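Local structure of 4-oxalocrotonate tautomerase (Staphylococcus aureus, 2X4K) at residues Met3-Val8 with Ala40-Ile45. The protein belongs to the tautomerase family of the MIF clan, small beta-alpha-beta proteins that assemble into oligomers, here of six chains. Numbering follows the deposited sequence. Where two conformers were deposited one is given.
Sequences MPIVNV and AIHVVI. With ZN (zinc ion), chain E.
Strands 5-8 and 42-45 run side by side in the same direction, their axes 17° apart, and lock together most tightly along the backbone. Val6 grips the other strand from both ends: its N donates to His42 O (2.8 Å) and its O accepts from Val44 N, nearly along the C=O axis. Val8 N then closes on Val44 O at 2.8 Å, with 163° at the hydrogen. At the entrance to the ladder, Pro4 O takes two donors from one residue. His42 N reaches Pro4 O in the carbonyl plane at 2.9 Å, while His42 ND1 comes to Pro4 O from above that plane at 3.1 Å, within the plane of its own ring. With His42 CG beside the backbone N (chi1 -51°), the imidazole turns its ND1 edge toward this carbonyl; the ND1 bond fixes its rotation and turns His42 NE2 outward to zinc, 2.0 Å away. The proton on ND1 leaves NE2 to ligate the metal, which also holds a water, His42 of a fourth subunit and Asp62 of a second. Side chains meet more loosely. Met3 CG, anti to its backbone N, passes obliquely 3.8 Å from His42 CE1, and Pro4 CG crosses Ile41 CG1 at 4.0 Å. On the opposite face from His42, Val6 CB touches Val43 CG2, and Val43 and Ile45 pack on helix 16-34; towards the partly exposed Asn7, contact thins to its side chain crossing Val44 obliquely. Such parallel pairing, with the helix over one face, is the beta-alpha-beta unit of the tautomerase fold, extended here by antiparallel strands of neighbouring subunits.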
loop_
_atom_site.group_PDB
_atom_site.type_symbol
_atom_site.label_atom_id
_atom_site.label_comp_id
_atom_site.label_asym_id
_atom_site.label_seq_id
_atom_site.Cartn_x
_atom_site.Cartn_y
_atom_site.Cartn_z
ATOM N N MET A 3 11.694 -10.416 6.855
ATOM C CA MET A 3 11.323 -9.949 5.494
ATOM C C MET A 3 10.777 -8.508 5.314
ATOM O O MET A 3 9.643 -8.312 4.861
ATOM C CB MET A 3 10.352 -10.951 4.853
ATOM C CG MET A 3 10.407 -10.933 3.333
ATOM S SD MET A 3 9.221 -12.043 2.562
ATOM C CE MET A 3 7.692 -11.155 2.838
ATOM N N PRO A 4 11.587 -7.490 5.631
ATOM C CA PRO A 4 11.063 -6.139 5.501
ATOM C C PRO A 4 10.762 -5.734 4.051
ATOM O O PRO A 4 11.539 -6.022 3.136
ATOM C CB PRO A 4 12.175 -5.269 6.093
ATOM C CG PRO A 4 12.918 -6.180 7.013
ATOM C CD PRO A 4 12.906 -7.489 6.285
ATOM N N ILE A 5 9.616 -5.094 3.862
ATOM C CA ILE A 5 9.217 -4.555 2.578
ATOM C C ILE A 5 8.956 -3.079 2.780
ATOM O O ILE A 5 8.064 -2.700 3.534
ATOM C CB ILE A 5 7.961 -5.239 2.066
ATOM C CG1 ILE A 5 8.251 -6.722 1.880
ATOM C CG2 ILE A 5 7.493 -4.605 0.764
ATOM C CD1 ILE A 5 7.093 -7.496 1.361
ATOM N N VAL A 6 9.756 -2.261 2.110
ATOM C CA VAL A 6 9.702 -0.829 2.247
ATOM C C VAL A 6 9.142 -0.237 0.971
ATOM O O VAL A 6 9.563 -0.602 -0.128
ATOM C CB VAL A 6 11.106 -0.266 2.488
ATOM C CG1 VAL A 6 11.041 1.227 2.744
ATOM C CG2 VAL A 6 11.771 -0.972 3.653
ATOM N N ASN A 7 8.180 0.664 1.127
ATOM C CA ASN A 7 7.620 1.410 0.024
ATOM C C ASN A 7 7.887 2.886 0.280
ATOM O O ASN A 7 7.582 3.391 1.361
ATOM C CB ASN A 7 6.122 1.149 -0.064
ATOM C CG ASN A 7 5.526 1.635 -1.353
ATOM O OD1 ASN A 7 4.964 2.727 -1.417
ATOM N ND2 ASN A 7 5.649 0.825 -2.403
ATOM N N VAL A 8 8.494 3.564 -0.686
ATOM C CA VAL A 8 8.777 4.982 -0.553
ATOM C C VAL A 8 8.019 5.735 -1.637
ATOM O O VAL A 8 8.300 5.572 -2.819
ATOM C CB VAL A 8 10.278 5.303 -0.711
ATOM C CG1 VAL A 8 10.511 6.798 -0.486
ATOM C CG2 VAL A 8 11.125 4.468 0.231
ATOM N N ALA A 40 16.920 -10.037 2.967
ATOM C CA ALA A 40 15.475 -10.095 3.135
ATOM C C ALA A 40 14.827 -8.711 3.090
ATOM O O ALA A 40 13.616 -8.605 3.297
ATOM C CB ALA A 40 15.149 -10.764 4.460
ATOM N N ILE A 41 15.612 -7.664 2.817
ATOM C CA ILE A 41 15.097 -6.292 2.848
ATOM C C ILE A 41 14.850 -5.826 1.418
ATOM O O ILE A 41 15.767 -5.803 0.599
ATOM C CB ILE A 41 16.067 -5.321 3.546
ATOM C CG1 ILE A 41 16.310 -5.763 4.993
ATOM C CG2 ILE A 41 15.501 -3.895 3.510
ATOM C CD1 ILE A 41 17.439 -5.009 5.691
ATOM N N HIS A 42 13.608 -5.436 1.149
ATOM C CA HIS A 42 13.146 -5.064 -0.180
ATOM C C HIS A 42 12.689 -3.620 -0.170
ATOM O O HIS A 42 12.028 -3.197 0.776
ATOM C CB HIS A 42 11.977 -5.958 -0.571
ATOM C CG HIS A 42 12.270 -7.410 -0.403
ATOM N ND1 HIS A 42 12.251 -8.034 0.824
ATOM C CD2 HIS A 42 12.615 -8.358 -1.302
ATOM C CE1 HIS A 42 12.553 -9.310 0.671
ATOM N NE2 HIS A 42 12.785 -9.532 -0.608
ATOM N N VAL A 43 13.012 -2.876 -1.223
ATOM C CA VAL A 43 12.614 -1.481 -1.326
ATOM C C VAL A 43 11.970 -1.225 -2.678
ATOM O O VAL A 43 12.507 -1.616 -3.714
ATOM C CB VAL A 43 13.804 -0.523 -1.128
ATOM C CG1 VAL A 43 13.355 0.939 -1.237
ATOM C CG2 VAL A 43 14.479 -0.787 0.202
ATOM N N VAL A 44 10.820 -0.564 -2.656
ATOM C CA VAL A 44 10.142 -0.102 -3.850
ATOM C C VAL A 44 9.943 1.400 -3.746
ATOM O O VAL A 44 9.525 1.893 -2.703
ATOM C CB VAL A 44 8.772 -0.783 -4.011
ATOM C CG1 VAL A 44 7.993 -0.184 -5.182
ATOM C CG2 VAL A 44 8.945 -2.296 -4.164
ATOM N N ILE A 45 10.254 2.098 -4.835
ATOM C CA ILE A 45 10.061 3.534 -4.922
ATOM C C ILE A 45 8.912 3.821 -5.881
ATOM O O ILE A 45 8.881 3.305 -7.001
ATOM C CB ILE A 45 11.331 4.243 -5.422
ATOM C CG1 ILE A 45 12.541 3.870 -4.563
ATOM C CG2 ILE A 45 11.138 5.752 -5.387
ATOM C CD1 ILE A 45 13.854 4.234 -5.206
HETATM ZN ZN ZN E . 12.977 -11.349 -1.487
HETATM O O HOH W 1 13.940 -11.000 -3.638
#